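Local structure of probable arylamine n-acetyl transferase (Mycobacterium abscessus, 4GUZ) at residues D16-F21 with V83-A88; L32-R37 with Q91-D96. The protein probably transfers acetyl groups from acetyl-coenzyme A to arylamines. All blocks are in the same frame, centred on the assembly; numbering follows the deposited sequence.

Contact 1 of 2, residues D16-F21 with V83-A88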
loop_
_atom_site.group_PDB
_atom_site.type_symbol
_atom_site.label_atom_id
_atom_site.label_comp_id
_atom_site.label_asym_id
_atom_site.label_seq_id
_atom_site.Cartn_x
_atom_site.Cartn_y
_atom_site.Cartn_z
ATOM N N ASP A 16 -11.019 -0.144 -18.099
ATOM C CA ASP A 16 -11.432 1.255 -18.329
ATOM C C ASP A 16 -11.929 1.907 -17.053
ATOM O O ASP A 16 -11.655 3.080 -16.820
ATOM C CB ASP A 16 -12.531 1.356 -19.409
ATOM C CG ASP A 16 -12.106 0.954 -20.812
ATOM O OD1 ASP A 16 -10.919 1.166 -21.161
ATOM O OD2 ASP A 16 -12.973 0.475 -21.578
ATOM N N GLU A 17 -12.674 1.148 -16.242
ATOM C CA GLU A 17 -13.234 1.607 -14.970
ATOM C C GLU A 17 -12.117 1.956 -13.976
ATOM O O GLU A 17 -12.190 2.984 -13.300
ATOM C CB GLU A 17 -14.137 0.526 -14.393
ATOM C CG GLU A 17 -15.071 1.042 -13.319
ATOM C CD GLU A 17 -15.830 -0.021 -12.555
ATOM O OE1 GLU A 17 -15.935 -1.176 -13.032
ATOM O OE2 GLU A 17 -16.352 0.325 -11.474
ATOM N N TYR A 18 -11.093 1.098 -13.901
ATOM C CA TYR A 18 -9.958 1.321 -13.009
ATOM C C TYR A 18 -9.216 2.585 -13.429
ATOM O O TYR A 18 -8.902 3.407 -12.569
ATOM C CB TYR A 18 -9.008 0.092 -12.980
ATOM C CG TYR A 18 -7.691 0.389 -12.283
ATOM C CD1 TYR A 18 -7.544 0.185 -10.913
ATOM C CD2 TYR A 18 -6.623 0.952 -12.978
ATOM C CE1 TYR A 18 -6.361 0.519 -10.257
ATOM C CE2 TYR A 18 -5.447 1.320 -12.326
ATOM C CZ TYR A 18 -5.311 1.067 -10.970
ATOM O OH TYR A 18 -4.153 1.406 -10.324
ATOM N N LEU A 19 -8.928 2.735 -14.740
ATOM C CA LEU A 19 -8.157 3.876 -15.248
ATOM C C LEU A 19 -8.901 5.197 -15.070
ATOM O O LEU A 19 -8.265 6.203 -14.769
ATOM C CB LEU A 19 -7.740 3.675 -16.710
ATOM C CG LEU A 19 -6.818 2.465 -16.962
ATOM C CD1 LEU A 19 -6.646 2.197 -18.468
ATOM C CD2 LEU A 19 -5.456 2.646 -16.304
ATOM N N ALA A 20 -10.237 5.191 -15.217
ATOM C CA ALA A 20 -11.044 6.391 -15.017
ATOM C C ALA A 20 -11.007 6.794 -13.533
ATOM O O ALA A 20 -10.858 7.975 -13.222
ATOM C CB ALA A 20 -12.480 6.144 -15.469
ATOM N N PHE A 21 -11.081 5.792 -12.629
ATOM C CA PHE A 21 -11.049 5.988 -11.176
ATOM C C PHE A 21 -9.740 6.629 -10.706
ATOM O O PHE A 21 -9.771 7.491 -9.833
ATOM C CB PHE A 21 -11.240 4.655 -10.439
ATOM C CG PHE A 21 -11.511 4.830 -8.960
ATOM C CD1 PHE A 21 -12.811 4.982 -8.487
ATOM C CD2 PHE A 21 -10.465 4.835 -8.039
ATOM C CE1 PHE A 21 -13.059 5.142 -7.121
ATOM C CE2 PHE A 21 -10.717 5.003 -6.672
ATOM C CZ PHE A 21 -12.014 5.149 -6.226
ATOM N N VAL A 83 -1.881 -4.477 -4.221
ATOM C CA VAL A 83 -0.969 -5.236 -5.111
ATOM C C VAL A 83 -1.792 -6.141 -6.073
ATOM O O VAL A 83 -1.453 -6.207 -7.258
ATOM C CB VAL A 83 0.127 -6.006 -4.331
ATOM C CG1 VAL A 83 0.776 -7.100 -5.181
ATOM C CG2 VAL A 83 1.192 -5.040 -3.836
ATOM N N ALA A 84 -2.897 -6.763 -5.600
ATOM C CA ALA A 84 -3.747 -7.584 -6.486
ATOM C C ALA A 84 -4.263 -6.723 -7.645
ATOM O O ALA A 84 -4.113 -7.103 -8.802
ATOM C CB ALA A 84 -4.918 -8.191 -5.705
ATOM N N LEU A 85 -4.776 -5.516 -7.337
ATOM C CA LEU A 85 -5.307 -4.608 -8.328
ATOM C C LEU A 85 -4.234 -4.081 -9.250
ATOM O O LEU A 85 -4.426 -4.084 -10.462
ATOM C CB LEU A 85 -6.032 -3.439 -7.639
ATOM C CG LEU A 85 -7.134 -2.742 -8.426
ATOM C CD1 LEU A 85 -8.286 -3.703 -8.739
ATOM C CD2 LEU A 85 -7.708 -1.595 -7.608
ATOM N N PHE A 86 -3.096 -3.646 -8.694
ATOM C CA PHE A 86 -2.043 -3.066 -9.516
ATOM C C PHE A 86 -1.400 -4.119 -10.381
ATOM O O PHE A 86 -1.146 -3.843 -11.555
ATOM C CB PHE A 86 -1.007 -2.329 -8.659
ATOM C CG PHE A 86 -0.216 -1.275 -9.405
ATOM C CD1 PHE A 86 -0.783 -0.042 -9.706
ATOM C CD2 PHE A 86 1.126 -1.481 -9.723
ATOM C CE1 PHE A 86 -0.051 0.932 -10.402
ATOM C CE2 PHE A 86 1.861 -0.502 -10.408
ATOM C CZ PHE A 86 1.270 0.707 -10.724
ATOM N N GLY A 87 -1.233 -5.329 -9.832
ATOM C CA GLY A 87 -0.694 -6.482 -10.542
ATOM C C GLY A 87 -1.554 -6.845 -11.729
ATOM O O GLY A 87 -1.037 -7.111 -12.819
ATOM N N ALA A 88 -2.885 -6.790 -11.536
ATOM C CA ALA A 88 -3.859 -7.063 -12.599
ATOM C C ALA A 88 -3.751 -6.026 -13.699
ATOM O O ALA A 88 -3.809 -6.398 -14.866
ATOM C CB ALA A 88 -5.269 -7.082 -12.038
#
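Tyr-18 reaches out from helix 15-21 to meet Leu-85 and Phe-86 of helix 79-92, and it contributes about 70 of the 130 Å² buried here. The backbones stay well apart, with Tyr-18 CA and Leu-85 CA 8.9 Å from each other, so the aromatic side chain does the bridging. Its CB points toward the other segment, and a first torsion of 169°, with CG opposite the backbone N, extends the ring across the gap instead of folding it back along its own helix.

Leu-85 meets one long side of that ring. Its CD2 methyl lies 3.6 Å from Tyr-18 CE1, close to the ring plane, which makes this an edge contact and not a methyl laid over a face. The branch carbon CG of Leu-85 follows at 3.8 Å from the same CE1 atom, and both carbons also approach Tyr-18 CD1, so the CG-CD2 arm of the leucine runs alongside the CD1-CE1 edge.

Phe-86 sets off less directly, but the end of its side chain swings closer. Tyr-18 OH comes to 3.7 Å from Phe-86 CD1 at the edge of the phenylalanine ring, near its plane, and no hydrogen bond joins residues 16-21 to 83-88. The hydroxyl is instead hydrogen-bonded to His-42 ND1 of helix 32-45. His-42 also packs edge-to-face with Phe-86, so the imidazole links the two partners and fixes the polar end of the tyrosine in a buried setting.

All three touching residues are buried. This is helix-to-helix core packing in the helical N-terminal domain of the arylamine N-acetyltransferase fold, against the helix that begins at Cys-79, probably the nucleophile of the family's Cys-His-Asp triad.

Contact 2 of 2, residues L32-R37 with Q91-D96; sequences LETLRR and QRLGFD
Phe-95 presses the CE1-CZ side of its ring onto the first turn of helix 32-45, meeting the side chain of Thr-34 and the backbone N and CB of Leu-35. It can do so because helix 79-92 ends in a Schellman motif: Gly-94 leaves helical geometry with a positive phi of 77°, and the chain turns so that CB of Phe-95 points toward the other segment. Phe-95, with 70 Å² buried, supplies the largest share of the contact.

Leu-35 CB lies 4.0 Å from Phe-95 CE1, while the threonine methyl CG2 sits near the ring plane at the edge, 4.0 Å from Phe-95 CZ. With CG2 opposite its own backbone N (chi1 -65° for OG1), Thr-34 presents carbon to the aromatic edge and uses OG1 for hydrogen bonds to Ser-29 O and Asp-27 O in the chain just before the helix. Beyond the interface, Val-121 of strand 116-123 touches both Leu-35 and Phe-95, tying the pair to the neighbouring sheet.

Leu-93 adds a looser apolar contact to the same methyl, Thr-34 CG2 standing 4.3 Å from Leu-93 CD1. The backbone joins in at one point, where Leu-35 N approaches Phe-95 CZ to 4.0 Å, obliquely to the ring.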
loop_
_atom_site.group_PDB
_atom_site.type_symbol
_atom_site.label_atom_id
_atom_site.label_comp_id
_atom_site.label_asym_id
_atom_site.label_seq_id
_atom_site.Cartn_x
_atom_site.Cartn_y
_atom_site.Cartn_z
ATOM N N LEU A 32 7.764 3.476 -19.118
ATOM C CA LEU A 32 8.004 4.178 -17.865
ATOM C C LEU A 32 7.065 5.366 -17.669
ATOM O O LEU A 32 6.614 5.603 -16.541
ATOM C CB LEU A 32 9.469 4.641 -17.780
ATOM C CG LEU A 32 9.876 5.437 -16.533
ATOM C CD1 LEU A 32 9.756 4.606 -15.257
ATOM C CD2 LEU A 32 11.241 6.044 -16.696
ATOM N N GLU A 33 6.776 6.135 -18.741
ATOM C CA GLU A 33 5.883 7.284 -18.559
ATOM C C GLU A 33 4.472 6.810 -18.184
ATOM O O GLU A 33 3.847 7.422 -17.327
ATOM C CB GLU A 33 5.881 8.221 -19.786
ATOM C CG GLU A 33 6.361 9.636 -19.462
ATOM C CD GLU A 33 7.437 9.789 -18.397
ATOM O OE1 GLU A 33 8.479 9.098 -18.483
ATOM O OE2 GLU A 33 7.225 10.593 -17.462
ATOM N N THR A 34 4.028 5.682 -18.745
ATOM C CA THR A 34 2.730 5.097 -18.413
ATOM C C THR A 34 2.750 4.605 -16.949
ATOM O O THR A 34 1.836 4.925 -16.194
ATOM C CB THR A 34 2.370 3.991 -19.400
ATOM O OG1 THR A 34 2.213 4.599 -20.684
ATOM C CG2 THR A 34 1.055 3.259 -19.031
ATOM N N LEU A 35 3.814 3.877 -16.554
ATOM C CA LEU A 35 3.976 3.356 -15.191
ATOM C C LEU A 35 3.945 4.487 -14.173
ATOM O O LEU A 35 3.316 4.343 -13.128
ATOM C CB LEU A 35 5.295 2.562 -15.084
ATOM C CG LEU A 35 5.568 1.845 -13.754
ATOM C CD1 LEU A 35 4.541 0.752 -13.491
ATOM C CD2 LEU A 35 6.980 1.282 -13.714
ATOM N N ARG A 36 4.615 5.618 -14.478
ATOM C CA ARG A 36 4.631 6.785 -13.601
ATOM C C ARG A 36 3.225 7.308 -13.385
ATOM O O ARG A 36 2.845 7.577 -12.245
ATOM C CB ARG A 36 5.550 7.906 -14.154
ATOM C CG ARG A 36 7.015 7.656 -13.812
ATOM C CD ARG A 36 7.974 8.603 -14.511
ATOM N NE ARG A 36 9.346 8.111 -14.358
ATOM C CZ ARG A 36 10.429 8.874 -14.238
ATOM N NH1 ARG A 36 10.328 10.201 -14.286
ATOM N NH2 ARG A 36 11.622 8.320 -14.073
ATOM N N ARG A 37 2.449 7.437 -14.467
ATOM C CA ARG A 37 1.075 7.946 -14.366
ATOM C C ARG A 37 0.171 6.953 -13.632
ATOM O O ARG A 37 -0.704 7.385 -12.885
ATOM C CB ARG A 37 0.500 8.291 -15.746
ATOM C CG ARG A 37 1.239 9.466 -16.414
ATOM C CD ARG A 37 0.445 10.195 -17.500
ATOM N NE ARG A 37 -0.203 9.317 -18.484
ATOM C CZ ARG A 37 0.420 8.633 -19.441
ATOM N NH1 ARG A 37 1.745 8.675 -19.545
ATOM N NH2 ARG A 37 -0.274 7.878 -20.283
ATOM N N GLN A 91 -0.453 -6.472 -15.766
ATOM C CA GLN A 91 -0.658 -7.648 -16.618
ATOM C C GLN A 91 -1.460 -7.290 -17.875
ATOM O O GLN A 91 -1.072 -7.700 -18.975
ATOM C CB GLN A 91 -1.379 -8.744 -15.812
ATOM C CG GLN A 91 -1.698 -10.042 -16.570
ATOM C CD GLN A 91 -0.474 -10.798 -17.015
ATOM O OE1 GLN A 91 -0.222 -10.954 -18.215
ATOM N NE2 GLN A 91 0.317 -11.281 -16.061
ATOM N N ARG A 92 -2.572 -6.535 -17.718
ATOM C CA ARG A 92 -3.428 -6.143 -18.842
ATOM C C ARG A 92 -2.746 -5.198 -19.803
ATOM O O ARG A 92 -3.042 -5.233 -20.994
ATOM C CB ARG A 92 -4.713 -5.472 -18.351
ATOM C CG ARG A 92 -5.823 -6.447 -18.108
ATOM C CD ARG A 92 -6.389 -7.091 -19.377
ATOM N NE ARG A 92 -7.387 -6.247 -20.033
ATOM C CZ ARG A 92 -8.628 -6.069 -19.591
ATOM N NH1 ARG A 92 -9.032 -6.649 -18.466
ATOM N NH2 ARG A 92 -9.467 -5.291 -20.255
ATOM N N LEU A 93 -1.865 -4.327 -19.294
ATOM C CA LEU A 93 -1.202 -3.336 -20.131
ATOM C C LEU A 93 0.096 -3.876 -20.771
ATOM O O LEU A 93 0.746 -3.167 -21.539
ATOM C CB LEU A 93 -0.956 -2.038 -19.352
ATOM C CG LEU A 93 -2.203 -1.259 -18.876
ATOM C CD1 LEU A 93 -1.822 0.147 -18.510
ATOM C CD2 LEU A 93 -3.304 -1.216 -19.957
ATOM N N GLY A 94 0.422 -5.132 -20.491
ATOM C CA GLY A 94 1.566 -5.825 -21.076
ATOM C C GLY A 94 2.941 -5.486 -20.535
ATOM O O GLY A 94 3.919 -5.533 -21.290
ATOM N N PHE A 95 3.039 -5.136 -19.229
ATOM C CA PHE A 95 4.344 -4.880 -18.605
ATOM C C PHE A 95 4.996 -6.195 -18.201
ATOM O O PHE A 95 4.286 -7.165 -17.925
ATOM C CB PHE A 95 4.194 -3.981 -17.351
ATOM C CG PHE A 95 3.889 -2.521 -17.587
ATOM C CD1 PHE A 95 4.917 -1.587 -17.689
ATOM C CD2 PHE A 95 2.574 -2.072 -17.662
ATOM C CE1 PHE A 95 4.635 -0.225 -17.845
ATOM C CE2 PHE A 95 2.290 -0.714 -17.839
ATOM C CZ PHE A 95 3.316 0.204 -17.929
ATOM N N ASP A 96 6.345 -6.236 -18.180
ATOM C CA ASP A 96 7.139 -7.374 -17.698
ATOM C C ASP A 96 7.372 -7.108 -16.212
ATOM O O ASP A 96 8.109 -6.186 -15.865
ATOM C CB ASP A 96 8.463 -7.498 -18.488
ATOM C CG ASP A 96 9.427 -8.598 -18.042
ATOM O OD1 ASP A 96 9.028 -9.445 -17.203
ATOM O OD2 ASP A 96 10.569 -8.632 -18.555
#

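In the fold
Contacts 1 and 2 lie with their centres about 11 Å apart, on the same side of the chain's centre, and share helix 79-92: residues 83-88 fall in its middle, while 91-96 carry its last two residues and the exit toward strand 96-104. The segments alternate along the chain, in the order 16-21, 32-37, 83-88, 91-96; in these contacts helix 15-21 packs on the later helix itself, and helix 32-45 on the residues that follow its end. The contacts meet where Phe-86 CE2 lies 4.3 Å from Leu-35 CD1. Together they pack the helical bundle around the helix that starts at the presumed catalytic cysteine, and contact 2 extends that packing to the antiparallel sheet.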